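Local coordinates for protein cellobiohydrolase CHBI (Daphnia pulex, PDB 4XNN) that probably hydrolyses beta-1,4-glucosidic linkages in cellulose, releasing cellobiose from chain ends, as a cellulase of glycoside hydrolase family 7, at residues T63-T68 with G190-K195; W187-L191 with D239-C243; C177-H183 with Y211-E217. One frame throughout, in Å; residues are numbered along the deposited sequence.

Contact 1 (T63-T68 with G190-K195); sequences TPETCT and GLANSK
A single hydroxyl serves two chain segments: T68 OG1 (chi1 m) donates to P64 O at 2.6 Å, one turn earlier in its helix, and accepts A192 N at 3.0 Å (170°). Threonine suits the place because its methyl also packs: T68 CG2 lies 3.6 Å from G190 O.

At the N-cap, T63 OG1 shares a 3.1 Å hydrogen bond with T66 OG1. P64, lacking an amide hydrogen, suits the first turn, where no helical carbonyl could bond one. Against the helix lies strand 191-192, P64 CA 5.2 Å from A192 CA and T68 CA 5.7 Å from L191 CA. Small A192 lets the helix come close: A192 CB meets C67 SG at 3.6 Å and A192 O meets P64 CB at 3.2 Å. At N193 an inverse gamma turn redirects the chain, bringing S194 OG 3.4 Å from P64 CA.

W56 covers C67 and A192, and C67 is disulfide-bonded to C61: a cystine-tied helix packed on a beta-hairpin's second strand and the turn after it.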
ATOM      1  N   THR A  63      14.657  23.663  12.099  1.00 31.82           N
ATOM      2  CA  THR A  63      14.286  22.541  12.987  1.00 31.34           C
ATOM      3  C   THR A  63      12.839  22.094  12.656  1.00 29.16           C
ATOM      4  O   THR A  63      12.095  22.839  11.944  1.00 26.84           O
ATOM      5  CB  THR A  63      14.387  22.892  14.493  1.00 33.77           C
ATOM      6  OG1 THR A  63      13.309  23.781  14.872  1.00 34.39           O
ATOM      7  CG2 THR A  63      15.717  23.509  14.801  1.00 35.04           C
ATOM      8  N   PRO A  64      12.456  20.892  13.121  1.00 29.47           N
ATOM      9  CA  PRO A  64      11.092  20.442  12.740  1.00 29.13           C
ATOM     10  C   PRO A  64      10.001  21.306  13.384  1.00 31.03           C
ATOM     11  O   PRO A  64       8.940  21.526  12.798  1.00 30.37           O
ATOM     12  CB  PRO A  64      11.033  18.998  13.267  1.00 28.36           C
ATOM     13  CG  PRO A  64      12.444  18.522  13.205  1.00 29.33           C
ATOM     14  CD  PRO A  64      13.322  19.735  13.509  1.00 30.03           C
ATOM     15  N   GLU A  65      10.273  21.749  14.601  1.00 31.47           N
ATOM     16  CA  GLU A  65       9.326  22.483  15.418  1.00 35.20           C
ATOM     17  C   GLU A  65       9.170  23.890  14.769  1.00 34.36           C
ATOM     18  O   GLU A  65       8.045  24.378  14.581  1.00 35.64           O
ATOM     19  CB  GLU A  65       9.868  22.486  16.860  1.00 42.29           C
ATOM     20  CG  GLU A  65       8.926  22.934  17.993  1.00 56.75           C
ATOM     21  CD  GLU A  65       9.643  23.343  19.314  1.00 63.84           C
ATOM     22  OE1 GLU A  65       9.017  24.072  20.122  1.00 64.81           O
ATOM     23  OE2 GLU A  65      10.816  22.944  19.571  1.00 67.45           O
ATOM     24  N   THR A  66      10.256  24.494  14.300  1.00 30.31           N
ATOM     25  CA  THR A  66      10.143  25.759  13.557  1.00 31.47           C
ATOM     26  C   THR A  66       9.515  25.603  12.166  1.00 33.20           C
ATOM     27  O   THR A  66       8.653  26.435  11.747  1.00 32.60           O
ATOM     28  CB  THR A  66      11.517  26.418  13.403  1.00 33.57           C
ATOM     29  OG1 THR A  66      12.063  26.616  14.707  1.00 34.20           O
ATOM     30  CG2 THR A  66      11.434  27.721  12.738  1.00 35.83           C
ATOM     31  N   CYS A  67       9.978  24.587  11.426  1.00 29.90           N
ATOM     32  CA  CYS A  67       9.293  24.162  10.204  1.00 31.00           C
ATOM     33  C   CYS A  67       7.785  24.128  10.407  1.00 29.23           C
ATOM     34  O   CYS A  67       7.017  24.655   9.575  1.00 28.33           O
ATOM     35  CB  CYS A  67       9.815  22.777   9.701  1.00 30.56           C
ATOM     36  SG  CYS A  67       9.427  22.523   7.945  1.00 32.11           S
ATOM     37  N   THR A  68       7.354  23.457  11.460  1.00 30.59           N
ATOM     38  CA  THR A  68       5.927  23.179  11.651  1.00 30.96           C
ATOM     39  C   THR A  68       5.097  24.476  11.965  1.00 33.89           C
ATOM     40  O   THR A  68       3.963  24.702  11.486  1.00 28.53           O
ATOM     41  CB  THR A  68       5.760  22.063  12.709  1.00 31.59           C
ATOM     42  OG1 THR A  68       6.462  20.864  12.266  1.00 31.55           O
ATOM     43  CG2 THR A  68       4.326  21.661  12.846  1.00 31.90           C
ATOM     44  N   GLY A 190       2.520  14.854  13.784  1.00 27.10           N
ATOM     45  CA  GLY A 190       2.187  16.229  13.570  1.00 28.87           C
ATOM     46  C   GLY A 190       3.295  17.203  13.336  1.00 31.02           C
ATOM     47  O   GLY A 190       3.046  18.393  13.416  1.00 30.18           O
ATOM     48  N   LEU A 191       4.506  16.708  13.060  1.00 26.79           N
ATOM     49  CA  LEU A 191       5.656  17.565  12.833  1.00 28.85           C
ATOM     50  C   LEU A 191       6.294  17.266  11.488  1.00 27.93           C
ATOM     51  O   LEU A 191       6.273  16.104  11.007  1.00 28.08           O
ATOM     52  CB  LEU A 191       6.733  17.276  13.886  1.00 30.70           C
ATOM     53  CG  LEU A 191       6.340  17.572  15.323  1.00 33.78           C
ATOM     54  CD1 LEU A 191       7.350  16.913  16.275  1.00 35.74           C
ATOM     55  CD2 LEU A 191       6.168  19.080  15.507  1.00 36.47           C
ATOM     56  N   ALA A 192       6.869  18.290  10.878  1.00 26.37           N
ATOM     57  CA  ALA A 192       7.638  18.066   9.671  1.00 25.38           C
ATOM     58  C   ALA A 192       8.777  17.106  10.028  1.00 24.44           C
ATOM     59  O   ALA A 192       9.446  17.319  11.048  1.00 26.25           O
ATOM     60  CB  ALA A 192       8.190  19.384   9.191  1.00 26.82           C
ATOM     61  N   ASN A 193       9.046  16.099   9.183  1.00 22.34           N
ATOM     62  CA  ASN A 193      10.140  15.186   9.369  1.00 22.48           C
ATOM     63  C   ASN A 193      11.408  15.705   8.681  1.00 24.55           C
ATOM     64  O   ASN A 193      12.074  14.950   8.017  1.00 23.58           O
ATOM     65  CB  ASN A 193       9.767  13.824   8.761  1.00 22.00           C
ATOM     66  CG  ASN A 193      10.768  12.719   9.092  1.00 20.85           C
ATOM     67  OD1 ASN A 193      11.498  12.692  10.129  1.00 22.20           O
ATOM     68  ND2 ASN A 193      10.737  11.732   8.255  1.00 18.66           N
ATOM     69  N   SER A 194      11.746  16.960   8.952  1.00 25.07           N
ATOM     70  CA  SER A 194      12.782  17.713   8.261  1.00 25.73           C
ATOM     71  C   SER A 194      14.199  17.568   8.857  1.00 24.85           C
ATOM     72  O   SER A 194      15.176  17.971   8.204  1.00 24.40           O
ATOM     73  CB  SER A 194      12.394  19.179   8.259  1.00 26.93           C
ATOM     74  OG  SER A 194      12.121  19.657   9.572  1.00 29.21           O
ATOM     75  N   LYS A 195      14.334  16.941  10.018  1.00 23.95           N
ATOM     76  CA  LYS A 195      15.663  16.803  10.608  1.00 27.24           C
ATOM     77  C   LYS A 195      16.488  15.796   9.791  1.00 26.34           C
ATOM     78  O   LYS A 195      16.014  14.723   9.456  1.00 22.59           O
ATOM     79  CB  LYS A 195      15.566  16.375  12.055  1.00 30.33           C
ATOM     80  CG  LYS A 195      16.890  16.184  12.741  1.00 31.42           C
ATOM     81  CD  LYS A 195      16.634  15.626  14.146  1.00 38.22           C
ATOM     82  CE  LYS A 195      17.878  14.885  14.625  1.00 41.42           C
ATOM     83  NZ  LYS A 195      18.207  14.880  16.084  1.00 46.34           N
TER

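Contact 2 (W187-L191 with D239-C243); sequences WINGL and DQTRC
R242 lays the aliphatic part of its side chain along the tip of the 187-191 hairpin: its CG is 3.7 Å from I188 CG2 and its CB 3.7 Å from N189 ND2. Chi1 and chi2 are t and chi3 is p, so the chain runs out straight and then bends. N189 ND2 comes over one face of the guanidinium, while L191 CD1 sits at its edge, 4.1 Å from R242 NH1. Y211 adds a cation-pi partner for the charge.

The hairpin closes through a type I' turn from I188 to L191, with I188 N to L191 O at 2.9 Å and L191 N to I188 O at 3.0 Å. Its central residues, N189 (phi/psi 53/39) and G190 (67/14), both have positive phi, which asparagine and glycine tolerate well. I188 and R242 have the nearest CA atoms, 7.0 Å apart, too far for sheet pairing. T241 and C243 instead bond through their backbones to C214 and G212 of strand 212-223, and R242 N points the other way.

Water fills the gap. Water 2 accepts from R242 N (3.0 Å) and N189 ND2 (3.3 Å); water 1 donates to I188 O (2.8 Å) and accepts from R242 NH1 (2.8 Å). The direct bond is Q240 NE2 to N189 OD1, 2.8 Å. Q240 also holds N213 OD1 through NE2 and the Y163 hydroxyl through OE1. One amide bond, two water bridges and the apolar part of R242 thus join the segments, with no salt bridge between them, as suits a partly exposed surface.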
ATOM      1  N   TRP A 187       5.525  14.261   7.073  1.00 23.12           N
ATOM      2  CA  TRP A 187       4.910  14.719   8.303  1.00 23.83           C
ATOM      3  C   TRP A 187       4.613  13.465   9.192  1.00 25.48           C
ATOM      4  O   TRP A 187       3.934  12.507   8.723  1.00 22.65           O
ATOM      5  CB  TRP A 187       3.602  15.513   8.006  1.00 24.90           C
ATOM      6  CG  TRP A 187       3.808  16.687   7.080  1.00 23.88           C
ATOM      7  CD1 TRP A 187       3.674  16.722   5.705  1.00 24.02           C
ATOM      8  CD2 TRP A 187       4.171  18.005   7.474  1.00 25.04           C
ATOM      9  NE1 TRP A 187       3.939  17.975   5.236  1.00 25.25           N
ATOM     10  CE2 TRP A 187       4.268  18.780   6.310  1.00 26.12           C
ATOM     11  CE3 TRP A 187       4.362  18.606   8.689  1.00 26.61           C
ATOM     12  CZ2 TRP A 187       4.593  20.116   6.346  1.00 26.91           C
ATOM     13  CZ3 TRP A 187       4.674  19.962   8.727  1.00 26.65           C
ATOM     14  CH2 TRP A 187       4.796  20.682   7.572  1.00 26.77           C
ATOM     15  N   ILE A 188       5.160  13.461  10.408  1.00 22.07           N
ATOM     16  CA  ILE A 188       5.028  12.349  11.353  1.00 23.64           C
ATOM     17  C   ILE A 188       4.788  12.968  12.722  1.00 24.03           C
ATOM     18  O   ILE A 188       5.508  13.890  13.146  1.00 25.21           O
ATOM     19  CB  ILE A 188       6.289  11.440  11.435  1.00 22.65           C
ATOM     20  CG1 ILE A 188       6.702  10.939  10.044  1.00 23.10           C
ATOM     21  CG2 ILE A 188       5.980  10.248  12.309  1.00 23.67           C
ATOM     22  CD1 ILE A 188       7.916  10.065   9.999  1.00 24.44           C
ATOM     23  N   ASN A 189       3.818  12.407  13.433  1.00 26.26           N
ATOM     24  CA  ASN A 189       3.455  12.859  14.784  1.00 27.49           C
ATOM     25  C   ASN A 189       3.172  14.392  14.830  1.00 26.84           C
ATOM     26  O   ASN A 189       3.555  15.122  15.754  1.00 28.24           O
ATOM     27  CB  ASN A 189       4.518  12.482  15.789  1.00 26.09           C
ATOM     28  CG  ASN A 189       4.502  11.018  16.177  1.00 26.22           C
ATOM     29  OD1 ASN A 189       3.979  10.106  15.491  1.00 25.17           O
ATOM     30  ND2 ASN A 189       5.124  10.776  17.267  1.00 24.83           N
ATOM     31  N   GLY A 190       2.520  14.854  13.784  1.00 27.10           N
ATOM     32  CA  GLY A 190       2.187  16.229  13.570  1.00 28.87           C
ATOM     33  C   GLY A 190       3.295  17.203  13.336  1.00 31.02           C
ATOM     34  O   GLY A 190       3.046  18.393  13.416  1.00 30.18           O
ATOM     35  N   LEU A 191       4.506  16.708  13.060  1.00 26.79           N
ATOM     36  CA  LEU A 191       5.656  17.565  12.833  1.00 28.85           C
ATOM     37  C   LEU A 191       6.294  17.266  11.488  1.00 27.93           C
ATOM     38  O   LEU A 191       6.273  16.104  11.007  1.00 28.08           O
ATOM     39  CB  LEU A 191       6.733  17.276  13.886  1.00 30.70           C
ATOM     40  CG  LEU A 191       6.340  17.572  15.323  1.00 33.78           C
ATOM     41  CD1 LEU A 191       7.350  16.913  16.275  1.00 35.74           C
ATOM     42  CD2 LEU A 191       6.168  19.080  15.507  1.00 36.47           C
ATOM     43  N   ASP A 239       0.156  -0.612  16.288  1.00 22.63           N
ATOM     44  CA  ASP A 239      -0.278   0.768  16.063  1.00 25.03           C
ATOM     45  C   ASP A 239       0.826   1.725  15.633  1.00 22.46           C
ATOM     46  O   ASP A 239       2.032   1.442  15.811  1.00 22.03           O
ATOM     47  CB  ASP A 239      -0.970   1.330  17.278  1.00 30.51           C
ATOM     48  CG  ASP A 239      -0.140   1.259  18.498  1.00 40.52           C
ATOM     49  OD1 ASP A 239       0.364   0.156  18.811  1.00 49.71           O
ATOM     50  OD2 ASP A 239      -0.024   2.289  19.173  1.00 51.41           O
ATOM     51  N   GLN A 240       0.393   2.845  15.072  1.00 22.04           N
ATOM     52  CA  GLN A 240       1.300   3.873  14.552  1.00 22.19           C
ATOM     53  C   GLN A 240       2.361   4.253  15.561  1.00 22.65           C
ATOM     54  O   GLN A 240       2.045   4.710  16.648  1.00 20.61           O
ATOM     55  CB  GLN A 240       0.520   5.117  14.100  1.00 23.54           C
ATOM     56  CG  GLN A 240       1.380   6.277  13.650  1.00 22.84           C
ATOM     57  CD  GLN A 240       1.793   7.248  14.738  1.00 25.01           C
ATOM     58  OE1 GLN A 240       0.960   7.745  15.526  1.00 28.61           O
ATOM     59  NE2 GLN A 240       3.091   7.610  14.741  1.00 22.50           N
ATOM     60  N   THR A 241       3.627   4.065  15.192  1.00 20.98           N
ATOM     61  CA  THR A 241       4.739   4.301  16.058  1.00 22.22           C
ATOM     62  C   THR A 241       5.860   4.986  15.277  1.00 21.99           C
ATOM     63  O   THR A 241       6.429   4.405  14.346  1.00 19.53           O
ATOM     64  CB  THR A 241       5.270   2.956  16.635  1.00 22.64           C
ATOM     65  OG1 THR A 241       4.192   2.275  17.273  1.00 21.42           O
ATOM     66  CG2 THR A 241       6.330   3.179  17.639  1.00 23.60           C
ATOM     67  N   ARG A 242       6.153   6.238  15.656  1.00 23.07           N
ATOM     68  CA  ARG A 242       7.296   6.920  15.111  1.00 23.99           C
ATOM     69  C   ARG A 242       8.584   6.240  15.643  1.00 25.42           C
ATOM     70  O   ARG A 242       8.671   5.929  16.845  1.00 23.96           O
ATOM     71  CB  ARG A 242       7.268   8.396  15.465  1.00 25.87           C
ATOM     72  CG  ARG A 242       8.445   9.122  14.868  1.00 25.79           C
ATOM     73  CD  ARG A 242       8.415  10.583  15.152  1.00 26.93           C
ATOM     74  NE  ARG A 242       8.830  10.774  16.525  1.00 30.25           N
ATOM     75  CZ  ARG A 242       9.005  11.947  17.134  1.00 33.73           C
ATOM     76  NH1 ARG A 242       8.840  13.117  16.496  1.00 33.01           N
ATOM     77  NH2 ARG A 242       9.428  11.919  18.392  1.00 37.50           N
ATOM     78  N   CYS A 243       9.570   5.964  14.760  1.00 23.16           N
ATOM     79  CA  CYS A 243      10.705   5.162  15.136  1.00 22.85           C
ATOM     80  C   CYS A 243      12.000   5.951  14.780  1.00 22.94           C
ATOM     81  O   CYS A 243      12.001   6.815  13.929  1.00 21.81           O
ATOM     82  CB  CYS A 243      10.705   3.835  14.393  1.00 26.15           C
ATOM     83  SG  CYS A 243      10.892   4.036  12.554  1.00 30.19           S
TER
HETATM   84  O   HOH W   1       8.225  13.698  13.795  1.00 30.76           O
HETATM   85  O   HOH W   2       4.893   7.575  17.998  1.00 26.21           O

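Contact 3 (C177-H183 with Y211-E217); sequences CDAQCPH and YGNCCAE
E217 OE1 accepts A179 N at 3.0 Å, and C215 N donates to D178 O at 3.1 Å. D178 N reaches N213 O in a weak 3.3 Å bond, so D178 links to both neighbours of C214, the pattern of a parallel bridge, here a single one. A type I turn from D178 to C181 (C181 N to D178 O, 3.0 Å) then reverses the chain; the D178 side chain (chi1 p) forms an Asx turn, OD1 taking Q180 N at 3.0 Å. Beyond it C181, at phi/psi 47/55, faces C214 and H183 faces G212, each with CA atoms 4.1 Å apart, and N213 N donates to P182 O at 3.3 Å.

Two neighbouring disulfides fasten this course, C177 SG to C215 SG at 2.1 Å and C181 SG to C214 SG at 2.0 Å. G212 suits its place: a CB would collide with C181 O, and G212 CA makes a CH-pi contact over the H183 ring, 4.1 Å from its centroid.

Water 3 donates to D178 OD2 (3.0 Å) and E217 OE2 (2.8 Å), spanning two acidic groups; D178 OD2 also bonds the Y176 hydroxyl. Extended E217 (chi1 and chi2 t) lies near D219 and a bound glycerol. Its place in the E-x-D-x-x-E sequence is consistent with the nucleophile position of the family 7 active-site cleft.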
ATOM      1  N   CYS A 177       1.612   5.452   7.889  1.00 19.59           N
ATOM      2  CA  CYS A 177       2.634   4.577   8.406  1.00 20.93           C
ATOM      3  C   CYS A 177       2.458   3.242   7.659  1.00 19.98           C
ATOM      4  O   CYS A 177       1.384   2.954   7.133  1.00 20.41           O
ATOM      5  CB  CYS A 177       2.465   4.363   9.928  1.00 22.23           C
ATOM      6  SG  CYS A 177       0.808   3.771  10.419  1.00 27.84           S
ATOM      7  N   ASP A 178       3.484   2.418   7.665  1.00 20.09           N
ATOM      8  CA  ASP A 178       3.423   1.041   7.183  1.00 18.84           C
ATOM      9  C   ASP A 178       4.551   0.152   7.748  1.00 18.45           C
ATOM     10  O   ASP A 178       5.381   0.587   8.564  1.00 17.09           O
ATOM     11  CB  ASP A 178       3.254   0.978   5.638  1.00 18.65           C
ATOM     12  CG  ASP A 178       4.528   1.317   4.831  1.00 20.92           C
ATOM     13  OD1 ASP A 178       5.650   1.222   5.349  1.00 20.30           O
ATOM     14  OD2 ASP A 178       4.358   1.660   3.627  1.00 20.79           O
ATOM     15  N   ALA A 179       4.557  -1.101   7.358  1.00 16.78           N
ATOM     16  CA  ALA A 179       5.488  -2.094   7.973  1.00 17.87           C
ATOM     17  C   ALA A 179       6.900  -1.969   7.463  1.00 19.82           C
ATOM     18  O   ALA A 179       7.787  -2.628   7.958  1.00 21.70           O
ATOM     19  CB  ALA A 179       4.986  -3.507   7.845  1.00 18.76           C
ATOM     20  N   GLN A 180       7.125  -1.116   6.486  1.00 19.85           N
ATOM     21  CA  GLN A 180       8.453  -0.747   6.104  1.00 19.32           C
ATOM     22  C   GLN A 180       9.046   0.362   7.003  1.00 21.18           C
ATOM     23  O   GLN A 180      10.199   0.699   6.824  1.00 23.55           O
ATOM     24  CB  GLN A 180       8.477  -0.301   4.664  1.00 19.90           C
ATOM     25  CG  GLN A 180       7.970  -1.324   3.675  1.00 20.58           C
ATOM     26  CD  GLN A 180       8.716  -2.636   3.813  1.00 21.94           C
ATOM     27  OE1 GLN A 180       9.931  -2.645   3.762  1.00 22.06           O
ATOM     28  NE2 GLN A 180       8.017  -3.709   4.013  1.00 19.94           N
ATOM     29  N   CYS A 181       8.274   0.931   7.933  1.00 19.81           N
ATOM     30  CA  CYS A 181       8.774   2.051   8.761  1.00 21.58           C
ATOM     31  C   CYS A 181       9.481   3.158   7.916  1.00 22.07           C
ATOM     32  O   CYS A 181      10.650   3.499   8.169  1.00 20.96           O
ATOM     33  CB  CYS A 181       9.763   1.527   9.820  1.00 23.87           C
ATOM     34  SG  CYS A 181       9.005   0.371  11.006  1.00 25.01           S
ATOM     35  N   PRO A 182       8.792   3.694   6.903  1.00 21.09           N
ATOM     36  CA  PRO A 182       9.403   4.629   5.932  1.00 22.05           C
ATOM     37  C   PRO A 182       9.822   5.965   6.505  1.00 20.71           C
ATOM     38  O   PRO A 182       9.076   6.550   7.267  1.00 20.52           O
ATOM     39  CB  PRO A 182       8.272   4.870   4.942  1.00 21.97           C
ATOM     40  CG  PRO A 182       7.054   4.620   5.760  1.00 22.33           C
ATOM     41  CD  PRO A 182       7.399   3.422   6.553  1.00 21.27           C
ATOM     42  N   HIS A 183      11.016   6.401   6.132  1.00 20.80           N
ATOM     43  CA  HIS A 183      11.584   7.683   6.504  1.00 22.07           C
ATOM     44  C   HIS A 183      11.241   8.787   5.451  1.00 21.03           C
ATOM     45  O   HIS A 183      11.526   9.990   5.674  1.00 20.49           O
ATOM     46  CB  HIS A 183      13.104   7.585   6.597  1.00 21.36           C
ATOM     47  CG  HIS A 183      13.630   6.903   7.824  1.00 23.86           C
ATOM     48  ND1 HIS A 183      13.654   5.527   7.971  1.00 26.00           N
ATOM     49  CD2 HIS A 183      14.216   7.395   8.923  1.00 21.59           C
ATOM     50  CE1 HIS A 183      14.241   5.208   9.101  1.00 23.90           C
ATOM     51  NE2 HIS A 183      14.538   6.326   9.725  1.00 26.28           N
ATOM     52  N   TYR A 211      13.172  10.418  11.194  1.00 21.05           N
ATOM     53  CA  TYR A 211      12.298   9.385  11.752  1.00 21.02           C
ATOM     54  C   TYR A 211      11.662   8.556  10.690  1.00 21.40           C
ATOM     55  O   TYR A 211      11.486   9.035   9.577  1.00 20.32           O
ATOM     56  CB  TYR A 211      11.143  10.015  12.533  1.00 22.76           C
ATOM     57  CG  TYR A 211      11.597  10.803  13.721  1.00 23.38           C
ATOM     58  CD1 TYR A 211      12.002  10.176  14.902  1.00 25.98           C
ATOM     59  CD2 TYR A 211      11.688  12.165  13.626  1.00 27.82           C
ATOM     60  CE1 TYR A 211      12.433  10.921  15.992  1.00 26.37           C
ATOM     61  CE2 TYR A 211      12.096  12.930  14.702  1.00 31.27           C
ATOM     62  CZ  TYR A 211      12.484  12.285  15.867  1.00 27.95           C
ATOM     63  OH  TYR A 211      12.905  13.075  16.868  1.00 33.56           O
ATOM     64  N   GLY A 212      11.259   7.342  11.067  1.00 20.68           N
ATOM     65  CA  GLY A 212      10.316   6.606  10.264  1.00 20.22           C
ATOM     66  C   GLY A 212       8.955   6.452  10.949  1.00 20.26           C
ATOM     67  O   GLY A 212       8.795   6.831  12.105  1.00 21.19           O
ATOM     68  N   ASN A 213       7.977   5.886  10.260  1.00 19.82           N
ATOM     69  CA  ASN A 213       6.642   5.706  10.820  1.00 20.30           C
ATOM     70  C   ASN A 213       6.137   4.310  10.598  1.00 19.80           C
ATOM     71  O   ASN A 213       5.817   3.914   9.495  1.00 21.35           O
ATOM     72  CB  ASN A 213       5.666   6.826  10.354  1.00 21.05           C
ATOM     73  CG  ASN A 213       4.654   7.164  11.421  1.00 22.13           C
ATOM     74  OD1 ASN A 213       4.891   6.883  12.617  1.00 19.56           O
ATOM     75  ND2 ASN A 213       3.530   7.775  11.016  1.00 24.93           N
ATOM     76  N   CYS A 214       6.075   3.530  11.664  1.00 19.64           N
ATOM     77  CA  CYS A 214       5.810   2.101  11.559  1.00 20.84           C
ATOM     78  C   CYS A 214       4.401   1.818  11.957  1.00 21.06           C
ATOM     79  O   CYS A 214       3.876   2.395  12.956  1.00 20.37           O
ATOM     80  CB  CYS A 214       6.667   1.342  12.601  1.00 23.12           C
ATOM     81  SG  CYS A 214       8.459   1.570  12.568  1.00 24.57           S
ATOM     82  N   CYS A 215       3.800   0.864  11.274  1.00 19.78           N
ATOM     83  CA  CYS A 215       2.632   0.192  11.745  1.00 20.62           C
ATOM     84  C   CYS A 215       2.284  -1.070  10.960  1.00 19.15           C
ATOM     85  O   CYS A 215       2.859  -1.330   9.925  1.00 20.58           O
ATOM     86  CB  CYS A 215       1.403   1.152  11.747  1.00 20.20           C
ATOM     87  SG  CYS A 215       0.851   1.672  10.087  1.00 23.53           S
ATOM     88  N   ALA A 216       1.291  -1.825  11.428  1.00 18.81           N
ATOM     89  CA  ALA A 216       1.021  -3.124  10.800  1.00 18.93           C
ATOM     90  C   ALA A 216       0.423  -2.861   9.468  1.00 19.22           C
ATOM     91  O   ALA A 216      -0.153  -1.787   9.267  1.00 17.80           O
ATOM     92  CB  ALA A 216       0.120  -4.005  11.675  1.00 22.33           C
ATOM     93  N   GLU A 217       0.541  -3.846   8.568  1.00 18.22           N
ATOM     94  CA  GLU A 217       0.115  -3.711   7.178  1.00 18.74           C
ATOM     95  C   GLU A 217      -0.375  -5.052   6.639  1.00 17.81           C
ATOM     96  O   GLU A 217       0.220  -6.109   6.897  1.00 19.15           O
ATOM     97  CB  GLU A 217       1.297  -3.187   6.388  1.00 20.39           C
ATOM     98  CG  GLU A 217       1.055  -2.998   4.929  1.00 22.02           C
ATOM     99  CD  GLU A 217       2.324  -2.512   4.191  1.00 24.74           C
ATOM    100  OE1 GLU A 217       3.320  -2.040   4.788  1.00 22.65           O
ATOM    101  OE2 GLU A 217       2.298  -2.603   2.935  1.00 25.65           O
TER
HETATM  102  O   HOH W   3       4.280  -0.906   1.997  1.00 31.81           O
HETATM  103  O   HOH W   4       5.239  -3.405   3.659  1.00 28.99           O

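Contact 3 is buried, its centre about 11 Å from the centre of the chain. Contact 2 lies at the surface, its centre about 17 Å out, while contact 1 is partly buried although its centre is the farthest, about 25 Å out. Contacts 1 and 2 share G190 and L191 and use the same 187-192 hairpin, one meeting a helix through its second strand, the other an edge strand through its turn. Contacts 2 and 3 meet in the large sheet, where strand 241-243 pairs with 212-223. N193 OD1 ties contact 1 to Y211. A shared hydroxyl and small side chains mark contact 1, amides and water contact 2; only in contact 3 do disulfides join the two segments themselves.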